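Local coordinates for cupin 2 conserved barrel domain protein (Leptotrichia buccalis, PDB 3RNS), which is of unknown function but appears to be a bicupin, with two cupin-type beta barrels in a single chain, at residues Phe15-Ile19 against Cys63-Asn67; Asn58-Phe64 against Asn81-Ile87; Asn67-Glu73 against Asn92-Arg98. Numbering follows the deposited sequence.

Contact 1 (Phe15-Ile19 against Cys63-Asn67); sequences FNRLI and CFNGN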
loop_
_atom_site.group_PDB
_atom_site.type_symbol
_atom_site.label_atom_id
_atom_site.label_comp_id
_atom_site.label_asym_id
_atom_site.label_seq_id
_atom_site.Cartn_x
_atom_site.Cartn_y
_atom_site.Cartn_z
ATOM N N PHE A 15 -5.218 1.798 8.810
ATOM C CA PHE A 15 -4.043 2.713 8.906
ATOM C C PHE A 15 -4.464 4.125 9.195
ATOM O O PHE A 15 -3.754 4.844 9.881
ATOM C CB PHE A 15 -3.172 2.660 7.632
ATOM C CG PHE A 15 -2.425 1.366 7.473
ATOM C CD1 PHE A 15 -2.288 0.489 8.533
ATOM C CD2 PHE A 15 -1.848 1.026 6.268
ATOM C CE1 PHE A 15 -1.537 -0.675 8.406
ATOM C CE2 PHE A 15 -1.117 -0.125 6.137
ATOM C CZ PHE A 15 -0.961 -0.983 7.190
ATOM N N ASN A 16 -5.648 4.509 8.714
ATOM C CA ASN A 16 -6.153 5.811 9.055
ATOM C C ASN A 16 -6.278 6.055 10.598
ATOM O O ASN A 16 -6.048 7.154 11.107
ATOM C CB ASN A 16 -7.483 6.094 8.314
ATOM C CG ASN A 16 -7.455 7.452 7.658
ATOM O OD1 ASN A 16 -7.002 8.470 8.266
ATOM N ND2 ASN A 16 -7.794 7.464 6.356
ATOM N N ARG A 17 -6.577 5.003 11.339
ATOM C CA ARG A 17 -6.664 5.088 12.772
ATOM C C ARG A 17 -5.288 4.829 13.376
ATOM O O ARG A 17 -4.992 5.324 14.446
ATOM C CB ARG A 17 -7.664 4.016 13.291
ATOM C CG ARG A 17 -7.774 3.915 14.745
ATOM C CD ARG A 17 -8.382 5.257 15.282
ATOM N NE ARG A 17 -8.464 5.266 16.733
ATOM C CZ ARG A 17 -7.481 5.576 17.555
ATOM N NH1 ARG A 17 -6.276 5.936 17.118
ATOM N NH2 ARG A 17 -7.711 5.540 18.841
ATOM N N LEU A 18 -4.481 3.987 12.735
ATOM C CA LEU A 18 -3.182 3.577 13.334
ATOM C C LEU A 18 -2.243 4.738 13.420
ATOM O O LEU A 18 -1.524 4.864 14.378
ATOM C CB LEU A 18 -2.507 2.474 12.546
ATOM C CG LEU A 18 -1.243 1.853 13.172
ATOM C CD1 LEU A 18 -1.452 1.172 14.561
ATOM C CD2 LEU A 18 -0.738 0.864 12.209
ATOM N N ILE A 19 -2.250 5.608 12.428
ATOM C CA ILE A 19 -1.264 6.694 12.372
ATOM C C ILE A 19 -1.981 8.028 12.194
ATOM O O ILE A 19 -2.810 8.216 11.297
ATOM C CB ILE A 19 -0.152 6.473 11.269
ATOM C CG1 ILE A 19 1.008 7.463 11.440
ATOM C CG2 ILE A 19 -0.736 6.548 9.787
ATOM C CD1 ILE A 19 2.371 6.998 10.858
ATOM N N CYS A 63 -1.538 7.118 -1.299
ATOM C CA CYS A 63 -2.157 8.093 -0.399
ATOM C C CYS A 63 -3.494 7.563 0.093
ATOM O O CYS A 63 -4.393 7.230 -0.717
ATOM C CB CYS A 63 -2.338 9.429 -1.123
ATOM S SG CYS A 63 -3.210 10.634 -0.191
ATOM N N PHE A 64 -3.635 7.462 1.408
ATOM C CA PHE A 64 -4.866 7.001 2.005
ATOM C C PHE A 64 -5.614 8.060 2.837
ATOM O O PHE A 64 -6.577 7.735 3.529
ATOM C CB PHE A 64 -4.601 5.672 2.775
ATOM C CG PHE A 64 -3.668 5.772 3.969
ATOM C CD1 PHE A 64 -2.275 5.587 3.834
ATOM C CD2 PHE A 64 -4.194 5.940 5.254
ATOM C CE1 PHE A 64 -1.481 5.647 4.917
ATOM C CE2 PHE A 64 -3.378 5.963 6.351
ATOM C CZ PHE A 64 -2.023 5.838 6.194
ATOM N N ASN A 65 -5.207 9.319 2.741
ATOM C CA ASN A 65 -5.927 10.416 3.402
ATOM C C ASN A 65 -5.364 11.710 2.913
ATOM O O ASN A 65 -4.125 11.890 2.832
ATOM C CB ASN A 65 -5.771 10.425 4.947
ATOM C CG ASN A 65 -6.912 11.195 5.661
ATOM O OD1 ASN A 65 -8.033 10.715 5.743
ATOM N ND2 ASN A 65 -6.597 12.361 6.227
ATOM N N GLY A 66 -6.278 12.639 2.669
ATOM C CA GLY A 66 -5.909 14.013 2.439
ATOM C C GLY A 66 -5.399 14.314 1.061
ATOM O O GLY A 66 -5.642 13.574 0.099
ATOM N N ASN A 67 -4.680 15.430 0.979
ATOM C CA ASN A 67 -4.254 16.024 -0.274
ATOM C C ASN A 67 -2.904 16.600 -0.076
ATOM O O ASN A 67 -2.695 17.201 0.939
ATOM C CB ASN A 67 -5.157 17.232 -0.633
ATOM C CG ASN A 67 -6.532 16.816 -1.028
ATOM O OD1 ASN A 67 -6.746 16.326 -2.143
ATOM N ND2 ASN A 67 -7.479 16.974 -0.112
#

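Contact 2 (Asn58-Phe64 against Asn81-Ile87); sequences NRYYYCF and NGDFLEI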
loop_
_atom_site.group_PDB
_atom_site.type_symbol
_atom_site.label_atom_id
_atom_site.label_comp_id
_atom_site.label_asym_id
_atom_site.label_seq_id
_atom_site.Cartn_x
_atom_site.Cartn_y
_atom_site.Cartn_z
ATOM N N ASN A 58 14.209 3.337 -5.805
ATOM C CA ASN A 58 12.910 3.906 -6.127
ATOM C C ASN A 58 12.015 4.020 -4.892
ATOM O O ASN A 58 12.171 3.262 -3.919
ATOM C CB ASN A 58 12.208 3.076 -7.205
ATOM C CG ASN A 58 13.076 2.867 -8.452
ATOM O OD1 ASN A 58 13.466 3.824 -9.112
ATOM N ND2 ASN A 58 13.389 1.610 -8.757
ATOM N N ARG A 59 11.098 4.973 -4.946
ATOM C CA ARG A 59 10.098 5.149 -3.911
ATOM C C ARG A 59 8.722 5.189 -4.565
ATOM O O ARG A 59 8.555 5.761 -5.663
ATOM C CB ARG A 59 10.316 6.455 -3.175
ATOM C CG ARG A 59 11.665 6.600 -2.478
ATOM C CD ARG A 59 11.667 5.902 -1.135
ATOM N NE ARG A 59 12.955 5.984 -0.433
ATOM C CZ ARG A 59 13.989 5.159 -0.634
ATOM N NH1 ARG A 59 13.944 4.211 -1.565
ATOM N NH2 ARG A 59 15.093 5.294 0.089
ATOM N N TYR A 60 7.761 4.571 -3.897
ATOM C CA TYR A 60 6.386 4.524 -4.322
ATOM C C TYR A 60 5.537 4.960 -3.129
ATOM O O TYR A 60 5.850 4.632 -1.984
ATOM C CB TYR A 60 5.986 3.096 -4.721
ATOM C CG TYR A 60 6.935 2.484 -5.706
ATOM C CD1 TYR A 60 6.721 2.605 -7.052
ATOM C CD2 TYR A 60 8.052 1.791 -5.277
ATOM C CE1 TYR A 60 7.643 2.083 -7.987
ATOM C CE2 TYR A 60 8.966 1.257 -6.186
ATOM C CZ TYR A 60 8.755 1.416 -7.540
ATOM O OH TYR A 60 9.646 0.864 -8.444
ATOM N N TYR A 61 4.459 5.675 -3.418
ATOM C CA TYR A 61 3.564 6.225 -2.435
ATOM C C TYR A 61 2.163 5.869 -2.788
ATOM O O TYR A 61 1.772 6.022 -3.971
ATOM C CB TYR A 61 3.682 7.749 -2.423
ATOM C CG TYR A 61 5.001 8.195 -1.841
ATOM C CD1 TYR A 61 5.187 8.214 -0.474
ATOM C CD2 TYR A 61 6.081 8.532 -2.660
ATOM C CE1 TYR A 61 6.375 8.589 0.093
ATOM C CE2 TYR A 61 7.290 8.913 -2.102
ATOM C CZ TYR A 61 7.416 8.937 -0.721
ATOM O OH TYR A 61 8.591 9.259 -0.122
ATOM N N TYR A 62 1.413 5.410 -1.791
ATOM C CA TYR A 62 -0.052 5.291 -1.903
ATOM C C TYR A 62 -0.672 6.206 -0.861
ATOM O O TYR A 62 -0.347 6.114 0.342
ATOM C CB TYR A 62 -0.501 3.827 -1.715
ATOM C CG TYR A 62 -2.012 3.707 -1.710
ATOM C CD1 TYR A 62 -2.742 3.929 -2.886
ATOM C CD2 TYR A 62 -2.719 3.492 -0.547
ATOM C CE1 TYR A 62 -4.098 3.894 -2.908
ATOM C CE2 TYR A 62 -4.135 3.433 -0.571
ATOM C CZ TYR A 62 -4.796 3.653 -1.757
ATOM O OH TYR A 62 -6.149 3.616 -1.853
ATOM N N CYS A 63 -1.538 7.118 -1.299
ATOM C CA CYS A 63 -2.157 8.093 -0.399
ATOM C C CYS A 63 -3.494 7.563 0.093
ATOM O O CYS A 63 -4.393 7.230 -0.717
ATOM C CB CYS A 63 -2.338 9.429 -1.123
ATOM S SG CYS A 63 -3.210 10.634 -0.191
ATOM N N PHE A 64 -3.635 7.462 1.408
ATOM C CA PHE A 64 -4.866 7.001 2.005
ATOM C C PHE A 64 -5.614 8.060 2.837
ATOM O O PHE A 64 -6.577 7.735 3.529
ATOM C CB PHE A 64 -4.601 5.672 2.775
ATOM C CG PHE A 64 -3.668 5.772 3.969
ATOM C CD1 PHE A 64 -2.275 5.587 3.834
ATOM C CD2 PHE A 64 -4.194 5.940 5.254
ATOM C CE1 PHE A 64 -1.481 5.647 4.917
ATOM C CE2 PHE A 64 -3.378 5.963 6.351
ATOM C CZ PHE A 64 -2.023 5.838 6.194
ATOM N N ASN A 81 -6.132 11.340 -1.894
ATOM C CA ASN A 81 -6.599 10.038 -1.417
ATOM C C ASN A 81 -6.936 9.052 -2.552
ATOM O O ASN A 81 -7.654 9.407 -3.427
ATOM C CB ASN A 81 -7.866 10.244 -0.578
ATOM C CG ASN A 81 -8.202 9.050 0.301
ATOM O OD1 ASN A 81 -9.151 9.114 1.044
ATOM N ND2 ASN A 81 -7.441 7.972 0.224
ATOM N N GLY A 82 -6.430 7.822 -2.497
ATOM C CA GLY A 82 -6.587 6.840 -3.571
ATOM C C GLY A 82 -5.502 6.820 -4.636
ATOM O O GLY A 82 -5.474 5.932 -5.512
ATOM N N ASP A 83 -4.611 7.792 -4.599
ATOM C CA ASP A 83 -3.609 7.915 -5.638
ATOM C C ASP A 83 -2.336 7.144 -5.315
ATOM O O ASP A 83 -1.934 7.055 -4.158
ATOM C CB ASP A 83 -3.201 9.342 -5.835
ATOM C CG ASP A 83 -4.243 10.169 -6.571
ATOM O OD1 ASP A 83 -5.106 9.607 -7.284
ATOM O OD2 ASP A 83 -4.146 11.407 -6.451
ATOM N N PHE A 84 -1.687 6.691 -6.389
ATOM C CA PHE A 84 -0.401 6.049 -6.378
ATOM C C PHE A 84 0.577 6.874 -7.201
ATOM O O PHE A 84 0.194 7.418 -8.255
ATOM C CB PHE A 84 -0.576 4.689 -7.006
ATOM C CG PHE A 84 0.636 3.836 -6.943
ATOM C CD1 PHE A 84 1.504 3.757 -8.016
ATOM C CD2 PHE A 84 0.910 3.121 -5.805
ATOM C CE1 PHE A 84 2.632 2.911 -7.944
ATOM C CE2 PHE A 84 2.040 2.305 -5.721
ATOM C CZ PHE A 84 2.883 2.193 -6.791
ATOM N N LEU A 85 1.819 6.966 -6.721
ATOM C CA LEU A 85 2.878 7.662 -7.401
ATOM C C LEU A 85 4.221 6.939 -7.236
ATOM O O LEU A 85 4.563 6.520 -6.128
ATOM C CB LEU A 85 3.019 9.075 -6.807
ATOM C CG LEU A 85 4.119 10.020 -7.350
ATOM C CD1 LEU A 85 3.873 10.381 -8.802
ATOM C CD2 LEU A 85 4.129 11.251 -6.516
ATOM N N GLU A 86 4.966 6.822 -8.334
ATOM C CA GLU A 86 6.327 6.317 -8.337
ATOM C C GLU A 86 7.292 7.476 -8.503
ATOM O O GLU A 86 7.074 8.360 -9.328
ATOM C CB GLU A 86 6.593 5.351 -9.494
ATOM C CG GLU A 86 8.107 5.126 -9.712
ATOM C CD GLU A 86 8.501 4.091 -10.792
ATOM O OE1 GLU A 86 7.645 3.371 -11.330
ATOM O OE2 GLU A 86 9.720 3.996 -11.082
ATOM N N ILE A 87 8.370 7.442 -7.718
ATOM C CA ILE A 87 9.482 8.398 -7.818
ATOM C C ILE A 87 10.745 7.581 -8.045
ATOM O O ILE A 87 11.168 6.808 -7.187
ATOM C CB ILE A 87 9.590 9.265 -6.536
ATOM C CG1 ILE A 87 8.232 9.936 -6.261
ATOM C CG2 ILE A 87 10.696 10.284 -6.670
ATOM C CD1 ILE A 87 8.216 11.014 -5.249
#

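Contact 3 (Asn67-Glu73 against Asn92-Arg98); sequences NGEIFIE and NYSIEAR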
loop_
_atom_site.group_PDB
_atom_site.type_symbol
_atom_site.label_atom_id
_atom_site.label_comp_id
_atom_site.label_asym_id
_atom_site.label_seq_id
_atom_site.Cartn_x
_atom_site.Cartn_y
_atom_site.Cartn_z
ATOM N N ASN A 67 -4.680 15.430 0.979
ATOM C CA ASN A 67 -4.254 16.024 -0.274
ATOM C C ASN A 67 -2.904 16.600 -0.076
ATOM O O ASN A 67 -2.695 17.201 0.939
ATOM C CB ASN A 67 -5.157 17.232 -0.633
ATOM C CG ASN A 67 -6.532 16.816 -1.028
ATOM O OD1 ASN A 67 -6.746 16.326 -2.143
ATOM N ND2 ASN A 67 -7.479 16.974 -0.112
ATOM N N GLY A 68 -2.048 16.520 -1.079
ATOM C CA GLY A 68 -0.790 17.224 -1.047
ATOM C C GLY A 68 -0.164 17.467 -2.394
ATOM O O GLY A 68 -0.787 17.233 -3.424
ATOM N N GLU A 69 1.076 17.949 -2.364
ATOM C CA GLU A 69 1.825 18.324 -3.555
ATOM C C GLU A 69 3.239 17.733 -3.468
ATOM O O GLU A 69 3.868 17.778 -2.401
ATOM C CB GLU A 69 1.867 19.843 -3.674
ATOM C CG GLU A 69 0.462 20.462 -3.640
ATOM C CD GLU A 69 0.408 21.954 -4.034
ATOM O OE1 GLU A 69 1.203 22.769 -3.513
ATOM O OE2 GLU A 69 -0.465 22.316 -4.864
ATOM N N ILE A 70 3.710 17.155 -4.571
ATOM C CA ILE A 70 5.042 16.590 -4.626
ATOM C C ILE A 70 5.808 17.421 -5.617
ATOM O O ILE A 70 5.305 17.687 -6.695
ATOM C CB ILE A 70 5.061 15.127 -5.105
ATOM C CG1 ILE A 70 3.810 14.348 -4.648
ATOM C CG2 ILE A 70 6.315 14.420 -4.586
ATOM C CD1 ILE A 70 3.892 13.775 -3.242
ATOM N N PHE A 71 6.996 17.872 -5.251
ATOM C CA PHE A 71 7.821 18.615 -6.174
ATOM C C PHE A 71 9.026 17.763 -6.409
ATOM O O PHE A 71 9.801 17.548 -5.491
ATOM C CB PHE A 71 8.231 19.956 -5.599
ATOM C CG PHE A 71 7.075 20.803 -5.144
ATOM C CD1 PHE A 71 6.540 21.786 -5.970
ATOM C CD2 PHE A 71 6.525 20.623 -3.869
ATOM C CE1 PHE A 71 5.477 22.577 -5.531
ATOM C CE2 PHE A 71 5.464 21.392 -3.424
ATOM C CZ PHE A 71 4.934 22.375 -4.254
ATOM N N ILE A 72 9.145 17.231 -7.621
ATOM C CA ILE A 72 10.261 16.366 -7.998
ATOM C C ILE A 72 11.145 17.195 -8.891
ATOM O O ILE A 72 10.665 17.725 -9.904
ATOM C CB ILE A 72 9.805 15.105 -8.789
ATOM C CG1 ILE A 72 8.451 14.593 -8.287
ATOM C CG2 ILE A 72 10.869 14.017 -8.713
ATOM C CD1 ILE A 72 8.126 13.156 -8.679
ATOM N N GLU A 73 12.425 17.307 -8.522
ATOM C CA GLU A 73 13.363 18.182 -9.214
ATOM C C GLU A 73 12.570 19.334 -9.851
ATOM O O GLU A 73 12.609 19.531 -11.077
ATOM C CB GLU A 73 14.170 17.429 -10.308
ATOM C CG GLU A 73 15.039 16.217 -9.859
ATOM C CD GLU A 73 16.372 16.582 -9.194
ATOM O OE1 GLU A 73 17.166 17.356 -9.790
ATOM O OE2 GLU A 73 16.646 16.049 -8.096
ATOM N N ASN A 92 15.847 14.288 -6.179
ATOM C CA ASN A 92 15.440 15.085 -5.041
ATOM C C ASN A 92 13.968 15.324 -5.182
ATOM O O ASN A 92 13.466 15.538 -6.305
ATOM C CB ASN A 92 16.117 16.451 -5.008
ATOM C CG ASN A 92 17.569 16.366 -4.631
ATOM O OD1 ASN A 92 17.919 15.817 -3.588
ATOM N ND2 ASN A 92 18.429 16.919 -5.471
ATOM N N TYR A 93 13.276 15.283 -4.048
ATOM C CA TYR A 93 11.874 15.659 -3.999
ATOM C C TYR A 93 11.483 16.164 -2.616
ATOM O O TYR A 93 12.199 16.007 -1.642
ATOM C CB TYR A 93 10.971 14.499 -4.460
ATOM C CG TYR A 93 10.974 13.251 -3.583
ATOM C CD1 TYR A 93 11.922 12.248 -3.765
ATOM C CD2 TYR A 93 10.020 13.071 -2.582
ATOM C CE1 TYR A 93 11.930 11.118 -2.972
ATOM C CE2 TYR A 93 10.005 11.930 -1.796
ATOM C CZ TYR A 93 10.962 10.955 -2.001
ATOM O OH TYR A 93 10.976 9.835 -1.211
ATOM N N SER A 94 10.341 16.820 -2.572
ATOM C CA SER A 94 9.719 17.173 -1.329
ATOM C C SER A 94 8.257 16.790 -1.464
ATOM O O SER A 94 7.734 16.728 -2.592
ATOM C CB SER A 94 9.888 18.674 -1.036
ATOM O OG SER A 94 9.350 19.460 -2.092
ATOM N N ILE A 95 7.618 16.532 -0.321
ATOM C CA ILE A 95 6.156 16.287 -0.233
ATOM C C ILE A 95 5.523 17.240 0.789
ATOM O O ILE A 95 5.922 17.232 1.971
ATOM C CB ILE A 95 5.838 14.868 0.202
ATOM C CG1 ILE A 95 6.541 13.850 -0.723
ATOM C CG2 ILE A 95 4.327 14.610 0.195
ATOM C CD1 ILE A 95 6.204 12.373 -0.397
ATOM N N GLU A 96 4.572 18.058 0.328
ATOM C CA GLU A 96 3.885 19.036 1.163
ATOM C C GLU A 96 2.447 18.611 1.388
ATOM O O GLU A 96 1.723 18.234 0.471
ATOM C CB GLU A 96 3.914 20.436 0.532
ATOM C CG GLU A 96 5.299 21.006 0.339
ATOM C CD GLU A 96 5.316 22.501 -0.141
ATOM O OE1 GLU A 96 6.419 23.086 -0.262
ATOM O OE2 GLU A 96 4.238 23.079 -0.390
ATOM N N ALA A 97 2.030 18.670 2.631
ATOM C CA ALA A 97 0.650 18.391 2.991
ATOM C C ALA A 97 -0.213 19.669 2.902
ATOM O O ALA A 97 0.088 20.653 3.561
ATOM C CB ALA A 97 0.611 17.817 4.424
ATOM N N ARG A 98 -1.306 19.622 2.130
ATOM C CA ARG A 98 -2.274 20.723 2.037
ATOM C C ARG A 98 -3.335 20.620 3.120
ATOM O O ARG A 98 -3.972 21.583 3.456
ATOM C CB ARG A 98 -2.956 20.718 0.663
ATOM C CG ARG A 98 -1.978 21.025 -0.448
ATOM C CD ARG A 98 -1.608 22.517 -0.482
ATOM N NE ARG A 98 -0.155 22.680 -0.537
ATOM C CZ ARG A 98 0.625 23.037 0.467
ATOM N NH1 ARG A 98 0.134 23.343 1.657
ATOM N NH2 ARG A 98 1.925 23.108 0.261
#

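Contact 1 (Phe15-Ile19 against Cys63-Asn67)
This is a small contact, part apolar and part polar, between one helical turn and the later part of strand 59-65. The turn, 15-18, leads into the first barrel. The two segments bury 215 Å² between them. The ring of F64 is central. Its CE2 lies 3.5 Å from F15 CB, and I19 CG2 approaches the ring edge, 3.9 Å from F64 CZ. I19 has just left helical geometry, although its N still bonds to F15 O at 3.1 Å. F15, I19 and F64 also share L41 of strand 37-44. N16 is the most covered residue after F64. N16 ND2 gives a weak hydrogen bond to N65 OD1 at 3.3 Å. K102 NZ holds N16 OD1, and N65 ND2 bonds to N100 O. Strand 13-14, just before the turn, pairs with strand 199-203 in the second half of the chain. Strand and turn together probably tie the two halves, consistent with a bicupin in which the N-terminal segment crosses between domains.

Contact 2 (Asn58-Phe64 against Asn81-Ile87)
Y61, I87 and Y60 give up the most surface in this antiparallel strand pair, which buries 694 Å² in all. The strand axes lie 4.7 Å apart at 167°. Y61 pairs with L85 in a hydrogen-bonded pair: Y61 N to L85 O is 2.8 Å and L85 N to Y61 O is 2.9 Å. Its ring reaches diagonally to I87, with Y61 CE2 3.9 Å from I87 CD1. Its hydroxyl bonds to E105 and Y93, so the face of Y61, L85 and I87 also carries polar groups.

I87 is paired with R59 in the same way, by R59 N to I87 O at 2.9 Å and I87 N to R59 O at 2.7 Å. Y60 lies between these two pairs, opposite E86 in a non-hydrogen-bonded pair. It points to the other face, with Y62, F84 and E86. Y60 CB touches F84 CZ at 3.8 Å, and Y60 CE1 rests on the aliphatic E86 CG at 3.5 Å.

At the C63-F64 end of the pair, C63 N bonds to D83 O at 2.9 Å. C63 O accepts from G82 N at 2.8 Å and from N81 ND2 at 3.3 Å. G82 has positive phi, and a CB there would jam against the preceding carbonyl.

Strand 59-65 runs between 83-87 and 101-108, and strand 129-130 follows beyond 83-87. The face with Y61 and I87 looks towards strand 93-97. The face with Y60 and F84 packs on strand 153-160 of the second barrel, where both touch M155.

Contact 3 (Asn67-Glu73 against Asn92-Arg98)
Backbone hydrogen bonds carry this antiparallel ladder. E69 pairs with E96 (E69 N to E96 O 2.9 Å, E96 N to E69 O 2.8 Å), and F71 pairs with S94 (F71 N to S94 O 3.0 Å). R98 N to N67 O and E73 N to N92 O, both 3.0 Å, extend it. G68 fits because a CB would clash with E96 O.

The apolar contacts lie on the face of I70, I72, Y93 and I95. I70 CD1 meets I95 CG2 at 3.6 Å.

The other face is mixed. F71 CD2 lies 3.5 Å from S94 OG, and F71 CE2 3.5 Å from E96 CD. R98 NH2 bridges E96 OE2 at 2.4 Å, and R98 NE makes a weaker bridge to E69 OE1 at 3.3 Å. D47 also pairs with R98, and K76 with E69. E73 OE2 accepts from N92 N at 2.7 Å.

The pair is thus largely apolar towards the barrel interior, apart from the Y93 hydroxyl, which bonds to Y61. Outside, an aromatic ring joins the E69-R98-E96 salt-bridge network.

In the fold
Contacts 2 and 3 are ladders from the two sheets of the first barrel, and contact 1 is a side-chain contact where the 15-18 turn lies against one of them. Contact 2 lies nearest the centre of the molecule, with apolar residues on both faces. Contact 3 is farther out and keeps its charges on the exposed side. Contact 1 has no ladder across it and leans on one ring. Contacts 1 and 2 share C63 and F64 on strand 59-65; contacts 1 and 3 share N67. Contacts 2 and 3 meet across the barrel interior: L85 CD2 is 3.6 Å from I70 CG1, and Y61 OH probably hydrogen-bonds Y93 OH at 2.7 Å.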